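Local coordinates for protein hemoglobin chain d1 (Lumbricus terrestris, PDB 1X9F) that binds heme, with carbon monoxide bound in its pocket here, and probably carries oxygen as a globin subunit of the earthworm's extracellular hemoglobin, at residues F104-F107 with L108-L112; L111-V114 with L115-L119; F123-G126 with A127-C131. All coordinates share one frame; numbering follows the deposited sequence.

Contact 1 (F104-F107 with L108-L112). With HEM (protoporphyrin IX containing Fe), chain T.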
ATOM      1  N   PHE D 104       0.358  19.374  25.747  1.00 39.70           N
ATOM      2  CA  PHE D 104       0.340  20.009  24.432  1.00 37.97           C
ATOM      3  C   PHE D 104       1.657  19.795  23.706  1.00 39.34           C
ATOM      4  O   PHE D 104       1.674  19.616  22.482  1.00 38.91           O
ATOM      5  CB  PHE D 104      -0.012  21.491  24.557  1.00 35.74           C
ATOM      6  CG  PHE D 104      -1.376  21.715  25.123  1.00 33.75           C
ATOM      7  CD1 PHE D 104      -1.582  21.658  26.496  1.00 30.38           C
ATOM      8  CD2 PHE D 104      -2.465  21.927  24.287  1.00 32.84           C
ATOM      9  CE1 PHE D 104      -2.847  21.833  27.029  1.00 37.01           C
ATOM     10  CE2 PHE D 104      -3.737  22.106  24.814  1.00 32.26           C
ATOM     11  CZ  PHE D 104      -3.928  22.060  26.188  1.00 35.76           C
ATOM     12  N   ASP D 105       2.756  19.799  24.456  1.00 38.95           N
ATOM     13  CA  ASP D 105       4.054  19.489  23.870  1.00 39.55           C
ATOM     14  C   ASP D 105       4.087  18.072  23.320  1.00 38.20           C
ATOM     15  O   ASP D 105       4.605  17.843  22.225  1.00 39.61           O
ATOM     16  CB  ASP D 105       5.180  19.694  24.882  1.00 40.19           C
ATOM     17  CG  ASP D 105       5.343  21.140  25.273  1.00 43.60           C
ATOM     18  OD1 ASP D 105       6.173  21.428  26.161  1.00 48.81           O
ATOM     19  OD2 ASP D 105       4.685  22.068  24.752  1.00 51.54           O
ATOM     20  N   ILE D 106       3.538  17.127  24.080  1.00 36.65           N
ATOM     21  CA  ILE D 106       3.446  15.744  23.621  1.00 36.10           C
ATOM     22  C   ILE D 106       2.535  15.681  22.400  1.00 34.42           C
ATOM     23  O   ILE D 106       2.817  14.952  21.442  1.00 33.42           O
ATOM     24  CB  ILE D 106       2.932  14.812  24.747  1.00 36.56           C
ATOM     25  CG1 ILE D 106       3.955  14.725  25.887  1.00 36.08           C
ATOM     26  CG2 ILE D 106       2.618  13.404  24.200  1.00 35.65           C
ATOM     27  CD1 ILE D 106       3.334  14.572  27.270  1.00 38.93           C
ATOM     28  N   PHE D 107       1.453  16.453  22.433  1.00 31.11           N
ATOM     29  CA  PHE D 107       0.548  16.510  21.301  1.00 32.29           C
ATOM     30  C   PHE D 107       1.290  16.913  20.029  1.00 32.50           C
ATOM     31  O   PHE D 107       1.202  16.224  19.007  1.00 32.50           O
ATOM     32  CB  PHE D 107      -0.591  17.487  21.569  1.00 30.53           C
ATOM     33  CG  PHE D 107      -1.535  17.637  20.416  1.00 29.79           C
ATOM     34  CD1 PHE D 107      -2.722  16.917  20.380  1.00 28.08           C
ATOM     35  CD2 PHE D 107      -1.243  18.503  19.364  1.00 27.98           C
ATOM     36  CE1 PHE D 107      -3.608  17.054  19.315  1.00 24.17           C
ATOM     37  CE2 PHE D 107      -2.116  18.641  18.291  1.00 24.55           C
ATOM     38  CZ  PHE D 107      -3.303  17.919  18.270  1.00 24.04           C
ATOM     39  N   LEU D 108       2.008  18.030  20.107  1.00 30.68           N
ATOM     40  CA  LEU D 108       2.784  18.535  18.992  1.00 29.08           C
ATOM     41  C   LEU D 108       3.790  17.502  18.508  1.00 30.09           C
ATOM     42  O   LEU D 108       3.937  17.307  17.301  1.00 32.71           O
ATOM     43  CB  LEU D 108       3.505  19.822  19.397  1.00 30.21           C
ATOM     44  CG  LEU D 108       4.391  20.508  18.347  1.00 34.32           C
ATOM     45  CD1 LEU D 108       3.615  20.845  17.079  1.00 31.99           C
ATOM     46  CD2 LEU D 108       5.017  21.760  18.943  1.00 32.82           C
ATOM     47  N   LYS D 109       4.473  16.843  19.447  1.00 30.00           N
ATOM     48  CA  LYS D 109       5.462  15.814  19.106  1.00 30.33           C
ATOM     49  C   LYS D 109       4.841  14.741  18.218  1.00 27.66           C
ATOM     50  O   LYS D 109       5.431  14.330  17.215  1.00 27.96           O
ATOM     51  CB  LYS D 109       6.056  15.161  20.367  1.00 30.24           C
ATOM     52  CG  LYS D 109       7.303  14.303  20.102  1.00 34.25           C
ATOM     53  CD  LYS D 109       7.167  12.879  20.661  1.00 38.53           C
ATOM     54  CE  LYS D 109       7.336  12.815  22.177  1.00 42.02           C
ATOM     55  NZ  LYS D 109       7.172  11.425  22.700  1.00 44.01           N
ATOM     56  N   HIS D 110       3.645  14.304  18.587  1.00 26.75           N
ATOM     57  CA  HIS D 110       2.984  13.244  17.856  1.00 28.50           C
ATOM     58  C   HIS D 110       2.267  13.724  16.609  1.00 28.33           C
ATOM     59  O   HIS D 110       2.220  12.998  15.617  1.00 30.39           O
ATOM     60  CB  HIS D 110       2.038  12.486  18.762  1.00 29.96           C
ATOM     61  CG  HIS D 110       2.733  11.545  19.689  1.00 31.70           C
ATOM     62  ND1 HIS D 110       3.043  11.876  20.991  1.00 36.81           N
ATOM     63  CD2 HIS D 110       3.178  10.280  19.505  1.00 31.16           C
ATOM     64  CE1 HIS D 110       3.646  10.853  21.570  1.00 33.91           C
ATOM     65  NE2 HIS D 110       3.740   9.872  20.689  1.00 31.32           N
ATOM     66  N   LEU D 111       1.705  14.930  16.651  1.00 29.61           N
ATOM     67  CA  LEU D 111       1.160  15.530  15.444  1.00 25.13           C
ATOM     68  C   LEU D 111       2.233  15.564  14.356  1.00 24.43           C
ATOM     69  O   LEU D 111       1.996  15.109  13.238  1.00 23.43           O
ATOM     70  CB  LEU D 111       0.622  16.934  15.717  1.00 23.43           C
ATOM     71  CG  LEU D 111       0.050  17.660  14.497  1.00 27.07           C
ATOM     72  CD1 LEU D 111      -1.185  16.946  13.925  1.00 24.13           C
ATOM     73  CD2 LEU D 111      -0.265  19.112  14.841  1.00 16.53           C
ATOM     74  N   LEU D 112       3.424  16.059  14.696  1.00 24.09           N
ATOM     75  CA  LEU D 112       4.516  16.161  13.724  1.00 26.18           C
ATOM     76  C   LEU D 112       4.962  14.803  13.185  1.00 26.45           C
ATOM     77  O   LEU D 112       5.276  14.670  11.997  1.00 26.90           O
ATOM     78  CB  LEU D 112       5.703  16.928  14.312  1.00 27.92           C
ATOM     79  CG  LEU D 112       5.482  18.415  14.609  1.00 29.25           C
ATOM     80  CD1 LEU D 112       6.810  19.080  14.950  1.00 31.36           C
ATOM     81  CD2 LEU D 112       4.833  19.146  13.444  1.00 27.58           C
TER
HETATM   82  CHA HEM T 160     -11.682  19.544  24.003  1.00 24.23           C
HETATM   83  CHB HEM T 160      -8.939  21.543  20.514  1.00 20.77           C
HETATM   84  CHC HEM T 160      -4.905  19.625  22.516  1.00 21.65           C
HETATM   85  CHD HEM T 160      -7.660  17.938  26.226  1.00 18.59           C
HETATM   86  C1A HEM T 160     -11.264  20.209  22.774  1.00 24.10           C
HETATM   87  C2A HEM T 160     -12.228  20.760  21.951  1.00 25.88           C
HETATM   88  C3A HEM T 160     -11.470  21.379  20.866  1.00 21.79           C
HETATM   89  C4A HEM T 160     -10.087  21.069  21.282  1.00 22.16           C
HETATM   90  CMA HEM T 160     -11.983  22.131  19.661  1.00 17.41           C
HETATM   91  CAA HEM T 160     -13.719  20.673  22.120  1.00 27.92           C
HETATM   92  CBA HEM T 160     -14.359  21.925  22.680  1.00 33.80           C
HETATM   93  CGA HEM T 160     -15.843  21.628  22.635  1.00 35.54           C
HETATM   94  O1A HEM T 160     -16.432  21.572  21.530  1.00 37.37           O
HETATM   95  O2A HEM T 160     -16.428  21.437  23.721  1.00 40.37           O
HETATM   96  C1B HEM T 160      -7.546  21.198  20.780  1.00 20.08           C
HETATM   97  C2B HEM T 160      -6.545  21.571  19.899  1.00 24.54           C
HETATM   98  C3B HEM T 160      -5.468  20.999  20.495  1.00 21.76           C
HETATM   99  C4B HEM T 160      -5.828  20.362  21.650  1.00 21.91           C
HETATM  100  CMB HEM T 160      -6.609  22.386  18.621  1.00 22.96           C
HETATM  101  CAB HEM T 160      -4.263  21.155  19.973  1.00 22.28           C
HETATM  102  CBB HEM T 160      -3.065  21.531  19.462  1.00 26.01           C
HETATM  103  C1C HEM T 160      -5.331  18.932  23.741  1.00 25.22           C
HETATM  104  C2C HEM T 160      -4.416  18.246  24.517  1.00 25.39           C
HETATM  105  C3C HEM T 160      -5.182  17.789  25.551  1.00 24.80           C
HETATM  106  C4C HEM T 160      -6.504  18.173  25.327  1.00 21.25           C
HETATM  107  CMC HEM T 160      -2.925  18.067  24.317  1.00 30.03           C
HETATM  108  CAC HEM T 160      -4.552  16.949  26.612  1.00 33.23           C
HETATM  109  CBC HEM T 160      -5.188  16.693  27.847  1.00 37.10           C
HETATM  110  C1D HEM T 160      -9.078  18.277  25.971  1.00 23.26           C
HETATM  111  C2D HEM T 160     -10.116  17.881  26.820  1.00 21.43           C
HETATM  112  C3D HEM T 160     -11.273  18.315  26.213  1.00 22.64           C
HETATM  113  C4D HEM T 160     -10.776  18.977  24.998  1.00 24.41           C
HETATM  114  CMD HEM T 160      -9.997  17.134  28.125  1.00 24.24           C
HETATM  115  CAD HEM T 160     -12.705  18.208  26.673  1.00 26.62           C
HETATM  116  CBD HEM T 160     -13.345  16.893  26.239  1.00 31.18           C
HETATM  117  CGD HEM T 160     -14.774  16.960  26.726  1.00 28.75           C
HETATM  118  O1D HEM T 160     -15.550  17.788  26.200  1.00 32.22           O
HETATM  119  O2D HEM T 160     -15.118  16.190  27.645  1.00 39.91           O
HETATM  120  NA  HEM T 160      -9.964  20.389  22.447  1.00 20.90           N
HETATM  121  NB  HEM T 160      -7.161  20.450  21.852  1.00 20.69           N
HETATM  122  NC  HEM T 160      -6.611  18.936  24.213  1.00 21.77           N
HETATM  123  ND  HEM T 160      -9.441  18.929  24.844  1.00 22.27           N
HETATM  124 FE   HEM T 160      -8.287  19.697  23.362  1.00 24.83          FE
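Phe104 to Phe107 hand their carbonyl oxygens to the amides of Leu108 to Leu111, one turn further along helix 101-119 of this globin, in an unbroken ladder of four backbone hydrogen bonds. Ile106 O carries an additional load: besides the amide of His110, whose N lies 3.0 Å away, it accepts from His110 ND1 at 3.1 Å. The two donors arrive from opposite faces of the carbonyl plane, and the oxygen lies near the imidazole plane. The His110 CG is turned beside its own backbone N (chi1 -76°), which folds the ring back along the helix and lets ND1 reach that oxygen. Ile106 O is thus gripped twice, while the single ND1 bond helps set the rotation of the ring. Ile106 runs alongside, its CG2 branch 3.6 Å from His110 ND1.

The heme side is aromatic. Phe104 lays one ring face over the porphyrin methyl CMC, while its CE2 approaches the meso carbon CHC at 3.6 Å. On Phe107, one ring face meets the vinyl carbon CAB of the heme, offset toward the rim, and the ring's CE2 comes within 3.9 Å of Leu111 CD2. Both phenylalanines belong to the heme pocket, and Phe104 also sits near His94, the axial ligand of the iron.

Around this stretch, helix 21-38 takes Phe107 on Ile35 and receives Lys109 in a salt bridge with Asp38, whereas Leu108 packs on Val132 of helix 125-139, and Asp105 pairs with Lys140 at the chain's C-terminus.

Contact 2 (L111-V114 with L115-L119)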
ATOM      1  N   LEU D 111       1.705  14.930  16.651  1.00 29.61           N
ATOM      2  CA  LEU D 111       1.160  15.530  15.444  1.00 25.13           C
ATOM      3  C   LEU D 111       2.233  15.564  14.356  1.00 24.43           C
ATOM      4  O   LEU D 111       1.996  15.109  13.238  1.00 23.43           O
ATOM      5  CB  LEU D 111       0.622  16.934  15.717  1.00 23.43           C
ATOM      6  CG  LEU D 111       0.050  17.660  14.497  1.00 27.07           C
ATOM      7  CD1 LEU D 111      -1.185  16.946  13.925  1.00 24.13           C
ATOM      8  CD2 LEU D 111      -0.265  19.112  14.841  1.00 16.53           C
ATOM      9  N   LEU D 112       3.424  16.059  14.696  1.00 24.09           N
ATOM     10  CA  LEU D 112       4.516  16.161  13.724  1.00 26.18           C
ATOM     11  C   LEU D 112       4.962  14.803  13.185  1.00 26.45           C
ATOM     12  O   LEU D 112       5.276  14.670  11.997  1.00 26.90           O
ATOM     13  CB  LEU D 112       5.703  16.928  14.312  1.00 27.92           C
ATOM     14  CG  LEU D 112       5.482  18.415  14.609  1.00 29.25           C
ATOM     15  CD1 LEU D 112       6.810  19.080  14.950  1.00 31.36           C
ATOM     16  CD2 LEU D 112       4.833  19.146  13.444  1.00 27.58           C
ATOM     17  N   HIS D 113       4.961  13.802  14.059  1.00 27.79           N
ATOM     18  CA  HIS D 113       5.350  12.442  13.709  1.00 27.74           C
ATOM     19  C   HIS D 113       4.344  11.791  12.752  1.00 29.24           C
ATOM     20  O   HIS D 113       4.740  11.210  11.735  1.00 29.18           O
ATOM     21  CB  HIS D 113       5.507  11.620  14.989  1.00 28.40           C
ATOM     22  CG  HIS D 113       6.101  10.266  14.770  1.00 31.07           C
ATOM     23  ND1 HIS D 113       5.383   9.219  14.235  1.00 36.84           N
ATOM     24  CD2 HIS D 113       7.340   9.784  15.024  1.00 32.29           C
ATOM     25  CE1 HIS D 113       6.157   8.152  14.161  1.00 36.80           C
ATOM     26  NE2 HIS D 113       7.349   8.468  14.632  1.00 35.58           N
ATOM     27  N   VAL D 114       3.053  11.895  13.070  1.00 29.32           N
ATOM     28  CA  VAL D 114       2.011  11.376  12.183  1.00 29.55           C
ATOM     29  C   VAL D 114       1.967  12.159  10.866  1.00 29.12           C
ATOM     30  O   VAL D 114       1.769  11.566   9.803  1.00 31.14           O
ATOM     31  CB  VAL D 114       0.596  11.291  12.849  1.00 30.66           C
ATOM     32  CG1 VAL D 114       0.654  10.487  14.155  1.00 30.76           C
ATOM     33  CG2 VAL D 114      -0.009  12.665  13.100  1.00 35.29           C
ATOM     34  N   LEU D 115       2.163  13.477  10.935  1.00 27.99           N
ATOM     35  CA  LEU D 115       2.204  14.299   9.726  1.00 28.04           C
ATOM     36  C   LEU D 115       3.358  13.865   8.827  1.00 28.47           C
ATOM     37  O   LEU D 115       3.196  13.747   7.605  1.00 24.02           O
ATOM     38  CB  LEU D 115       2.309  15.787  10.064  1.00 27.71           C
ATOM     39  CG  LEU D 115       1.004  16.492  10.449  1.00 25.96           C
ATOM     40  CD1 LEU D 115       1.311  17.842  11.045  1.00 26.67           C
ATOM     41  CD2 LEU D 115       0.067  16.642   9.263  1.00 23.67           C
ATOM     42  N   GLY D 116       4.507  13.606   9.450  1.00 29.61           N
ATOM     43  CA  GLY D 116       5.687  13.076   8.771  1.00 32.02           C
ATOM     44  C   GLY D 116       5.409  11.822   7.963  1.00 34.55           C
ATOM     45  O   GLY D 116       5.868  11.702   6.826  1.00 36.05           O
ATOM     46  N   ASP D 117       4.652  10.890   8.541  1.00 36.04           N
ATOM     47  CA  ASP D 117       4.275   9.665   7.840  1.00 38.43           C
ATOM     48  C   ASP D 117       3.432   9.957   6.618  1.00 36.97           C
ATOM     49  O   ASP D 117       3.647   9.374   5.560  1.00 40.30           O
ATOM     50  CB  ASP D 117       3.490   8.728   8.757  1.00 41.24           C
ATOM     51  CG  ASP D 117       4.340   8.145   9.856  1.00 46.06           C
ATOM     52  OD1 ASP D 117       5.491   7.750   9.577  1.00 50.58           O
ATOM     53  OD2 ASP D 117       3.939   8.032  11.032  1.00 50.31           O
ATOM     54  N   ARG D 118       2.463  10.851   6.771  1.00 37.02           N
ATOM     55  CA  ARG D 118       1.556  11.176   5.684  1.00 36.06           C
ATOM     56  C   ARG D 118       2.254  11.923   4.562  1.00 35.43           C
ATOM     57  O   ARG D 118       2.055  11.612   3.385  1.00 35.91           O
ATOM     58  CB  ARG D 118       0.398  12.020   6.199  1.00 36.49           C
ATOM     59  CG  ARG D 118      -0.590  11.255   7.059  1.00 42.24           C
ATOM     60  CD  ARG D 118      -1.624  10.490   6.242  1.00 52.22           C
ATOM     61  NE  ARG D 118      -2.580   9.754   7.071  1.00 48.55           N
ATOM     62  CZ  ARG D 118      -2.264   8.992   8.117  1.00 51.79           C
ATOM     63  NH1 ARG D 118      -0.999   8.823   8.490  1.00 50.63           N
ATOM     64  NH2 ARG D 118      -3.225   8.376   8.790  1.00 51.62           N
ATOM     65  N   LEU D 119       3.067  12.910   4.920  1.00 35.42           N
ATOM     66  CA  LEU D 119       3.649  13.779   3.901  1.00 34.55           C
ATOM     67  C   LEU D 119       4.991  13.271   3.400  1.00 35.52           C
ATOM     68  O   LEU D 119       5.388  13.574   2.275  1.00 38.34           O
ATOM     69  CB  LEU D 119       3.751  15.218   4.411  1.00 32.83           C
ATOM     70  CG  LEU D 119       2.385  15.889   4.613  1.00 32.61           C
ATOM     71  CD1 LEU D 119       2.470  17.004   5.644  1.00 25.98           C
ATOM     72  CD2 LEU D 119       1.806  16.400   3.288  1.00 30.65           C
TER
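Leu111 and Leu115, one turn apart in the second half of helix 101-119 of the globin fold, form the apolar part of this contact. Their side chains cross at a slant, with Leu111 CG 3.7 Å from Leu115 CD1; the CD1 methyl of Leu111 also lies against that same methyl. The Leu115 CG is placed opposite its carbonyl carbon (chi1 -81°), which brings Leu115 CG to 3.3 Å from Leu111 O. Phe27 of helix 21-38 touches both leucines, and Trp14 of helix 4-18 and Trp128 of helix 125-139 add to the packing on Leu115, which is thus buried among three other helices.

Backbone hydrogen bonds run from the amides of Leu115, Gly116, Asp117 and Arg118 to the carbonyls four residues earlier, those of Leu111, Leu112, His113 and Val114, in the regular pattern of an alpha helix.

The charged ends of Asp117 and Arg118 find their partners outside this stretch of helix. Asp117 OD1 makes a salt bridge with Arg33 of the second subunit, another copy of this protein, so this end of the helix takes part in the subunit interface, where His113 also packs on Asp37 of that copy. Arg118 pairs within its own chain with Glu30 of helix 21-38. Between His113 and Asp117 the imidazole and carboxylate planes stand 81° apart, and His113 ND1 lies 3.7 Å from Asp117 OD2.

Contact 3 (F123-G126 with A127-C131)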
ATOM      1  N   PHE D 123       7.867  16.845   4.111  1.00 27.23           N
ATOM      2  CA  PHE D 123       7.256  17.460   5.274  1.00 25.16           C
ATOM      3  C   PHE D 123       8.124  18.596   5.801  1.00 24.54           C
ATOM      4  O   PHE D 123       9.264  18.377   6.208  1.00 24.09           O
ATOM      5  CB  PHE D 123       7.000  16.378   6.329  1.00 26.03           C
ATOM      6  CG  PHE D 123       6.575  16.896   7.672  1.00 28.15           C
ATOM      7  CD1 PHE D 123       5.422  17.661   7.822  1.00 28.25           C
ATOM      8  CD2 PHE D 123       7.318  16.573   8.805  1.00 28.71           C
ATOM      9  CE1 PHE D 123       5.034  18.119   9.082  1.00 31.15           C
ATOM     10  CE2 PHE D 123       6.940  17.026  10.066  1.00 26.88           C
ATOM     11  CZ  PHE D 123       5.796  17.803  10.205  1.00 32.14           C
ATOM     12  N   ASP D 124       7.581  19.811   5.763  1.00 24.61           N
ATOM     13  CA  ASP D 124       8.299  20.984   6.242  1.00 22.66           C
ATOM     14  C   ASP D 124       8.257  21.108   7.760  1.00 24.87           C
ATOM     15  O   ASP D 124       7.550  21.952   8.326  1.00 23.75           O
ATOM     16  CB  ASP D 124       7.764  22.251   5.595  1.00 24.63           C
ATOM     17  CG  ASP D 124       8.773  23.375   5.618  1.00 26.87           C
ATOM     18  OD1 ASP D 124       8.697  24.248   4.725  1.00 30.52           O
ATOM     19  OD2 ASP D 124       9.687  23.472   6.471  1.00 20.40           O
ATOM     20  N   PHE D 125       9.046  20.248   8.391  1.00 24.63           N
ATOM     21  CA  PHE D 125       9.211  20.189   9.828  1.00 21.60           C
ATOM     22  C   PHE D 125       9.488  21.566  10.444  1.00 24.21           C
ATOM     23  O   PHE D 125       8.844  21.942  11.425  1.00 23.50           O
ATOM     24  CB  PHE D 125      10.339  19.201  10.144  1.00 21.29           C
ATOM     25  CG  PHE D 125      10.558  18.981  11.606  1.00 23.08           C
ATOM     26  CD1 PHE D 125      11.518  19.720  12.297  1.00 22.61           C
ATOM     27  CD2 PHE D 125       9.804  18.041  12.304  1.00 20.69           C
ATOM     28  CE1 PHE D 125      11.725  19.531  13.661  1.00 20.55           C
ATOM     29  CE2 PHE D 125      10.003  17.840  13.668  1.00 19.76           C
ATOM     30  CZ  PHE D 125      10.967  18.588  14.350  1.00 20.77           C
ATOM     31  N   GLY D 126      10.437  22.302   9.864  1.00 24.11           N
ATOM     32  CA  GLY D 126      10.766  23.652  10.317  1.00 20.48           C
ATOM     33  C   GLY D 126       9.543  24.549  10.355  1.00 24.28           C
ATOM     34  O   GLY D 126       9.228  25.140  11.391  1.00 24.50           O
ATOM     35  N   ALA D 127       8.843  24.630   9.223  1.00 24.79           N
ATOM     36  CA  ALA D 127       7.655  25.470   9.108  1.00 25.47           C
ATOM     37  C   ALA D 127       6.585  25.024  10.092  1.00 25.29           C
ATOM     38  O   ALA D 127       6.050  25.845  10.832  1.00 25.22           O
ATOM     39  CB  ALA D 127       7.118  25.460   7.684  1.00 23.79           C
ATOM     40  N   TRP D 128       6.289  23.726  10.113  1.00 29.49           N
ATOM     41  CA  TRP D 128       5.298  23.190  11.045  1.00 31.05           C
ATOM     42  C   TRP D 128       5.633  23.524  12.467  1.00 32.66           C
ATOM     43  O   TRP D 128       4.807  24.091  13.187  1.00 33.49           O
ATOM     44  CB  TRP D 128       5.150  21.685  10.902  1.00 27.41           C
ATOM     45  CG  TRP D 128       4.239  21.387   9.829  1.00 26.02           C
ATOM     46  CD1 TRP D 128       4.561  21.238   8.521  1.00 26.10           C
ATOM     47  CD2 TRP D 128       2.816  21.268   9.915  1.00 24.47           C
ATOM     48  NE1 TRP D 128       3.430  20.997   7.781  1.00 30.87           N
ATOM     49  CE2 TRP D 128       2.342  21.014   8.613  1.00 25.41           C
ATOM     50  CE3 TRP D 128       1.888  21.331  10.965  1.00 21.61           C
ATOM     51  CZ2 TRP D 128       0.987  20.819   8.328  1.00 24.27           C
ATOM     52  CZ3 TRP D 128       0.534  21.144  10.678  1.00 20.76           C
ATOM     53  CH2 TRP D 128       0.100  20.890   9.371  1.00 18.95           C
ATOM     54  N   HIS D 129       6.855  23.190  12.861  1.00 35.37           N
ATOM     55  CA  HIS D 129       7.283  23.390  14.225  1.00 38.89           C
ATOM     56  C   HIS D 129       7.146  24.828  14.684  1.00 38.63           C
ATOM     57  O   HIS D 129       6.626  25.085  15.765  1.00 39.11           O
ATOM     58  CB  HIS D 129       8.714  22.933  14.409  1.00 42.43           C
ATOM     59  CG  HIS D 129       9.060  22.677  15.833  1.00 47.75           C
ATOM     60  ND1 HIS D 129       8.733  21.500  16.469  1.00 48.14           N
ATOM     61  CD2 HIS D 129       9.656  23.459  16.762  1.00 56.47           C
ATOM     62  CE1 HIS D 129       9.135  21.558  17.725  1.00 54.49           C
ATOM     63  NE2 HIS D 129       9.699  22.736  17.928  1.00 57.93           N
ATOM     64  N   ASP D 130       7.630  25.761  13.872  1.00 39.57           N
ATOM     65  CA  ASP D 130       7.469  27.170  14.178  1.00 41.65           C
ATOM     66  C   ASP D 130       5.989  27.467  14.335  1.00 43.49           C
ATOM     67  O   ASP D 130       5.541  27.924  15.392  1.00 44.30           O
ATOM     68  CB  ASP D 130       8.047  28.036  13.056  1.00 42.78           C
ATOM     69  CG  ASP D 130       9.560  27.990  12.999  1.00 45.34           C
ATOM     70  OD1 ASP D 130      10.134  28.546  12.039  1.00 46.98           O
ATOM     71  OD2 ASP D 130      10.265  27.432  13.867  1.00 52.97           O
ATOM     72  N   CYS D 131       5.243  27.161  13.268  1.00 44.34           N
ATOM     73  CA  CYS D 131       3.845  27.547  13.116  1.00 44.86           C
ATOM     74  C   CYS D 131       2.867  27.008  14.161  1.00 41.73           C
ATOM     75  O   CYS D 131       2.103  27.777  14.749  1.00 42.44           O
ATOM     76  CB  CYS D 131       3.375  27.132  11.729  1.00 45.95           C
ATOM     77  SG  CYS D 131       2.682  28.496  10.796  1.00 61.51           S
TER
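A first torsion of -157° swings the carboxylate of Asp124 back over the start of helix 125-139, where Asp124 is the N-cap residue and its OD2 makes the capping bond to Ala127 N. Phe123 has a similar first torsion (171°), which carries its ring to Trp128.

The cap bond from Ala127 N to Asp124 OD2 is 3.1 Å long and meets the oxygen from above the carboxylate plane. N-H groups of a first helical turn point out past the helix start and lack helical acceptors, and a negative charge there is probably favourable. Asp124 OD1 is held in addition by a salt bridge to Lys9 of helix 4-18, which helps fix the capping group. The first helical backbone bond, from Trp128 N to Asp124 O, is nearly straight at 2.8 Å, and the bonds from His129 to Phe125 and from Asp130 to Gly126 follow.

The side chains of Phe123 and Trp128 cross at about a right angle, with Phe123 CE1 over one face of the indole, offset toward the rim. The Phe123 ring and the five-membered ring of Trp128 form an oblique pair, their planes 39° apart. Trp128 NE1 is hydrogen-bonded to Gln13 of helix 4-18. Tyr55 of the second subunit meets the Phe123 ring edge-to-face. Phe125 and His129 have nearly parallel rings that barely overlap. About two turns beyond the cap, Cys131 SG closes the disulfide with Cys2 SG, tying helix 125-139 to the N-terminus.

Overall arrangement
Contacts 1 and 2 are overlapping stretches of helix 101-119 that share Leu111 and Leu112, with centres about 10 Å apart; contact 3 begins the next helix, 125-139, about 11 Å from the centre of contact 2. Leu112 bridges the two helices: its CD1 lies 3.4 Å from His129 ND1. Leu115 CD1 is likewise 3.4 Å from Trp128 CZ3. Distance from the heme sorts the three: contact 1 lies against it, the side chain of Leu111 is about 6 Å from it and that of Trp128 about 9 Å. Helix 101-119 thus lines the pocket in contact 1, while contacts 2 and 3 both touch the second subunit.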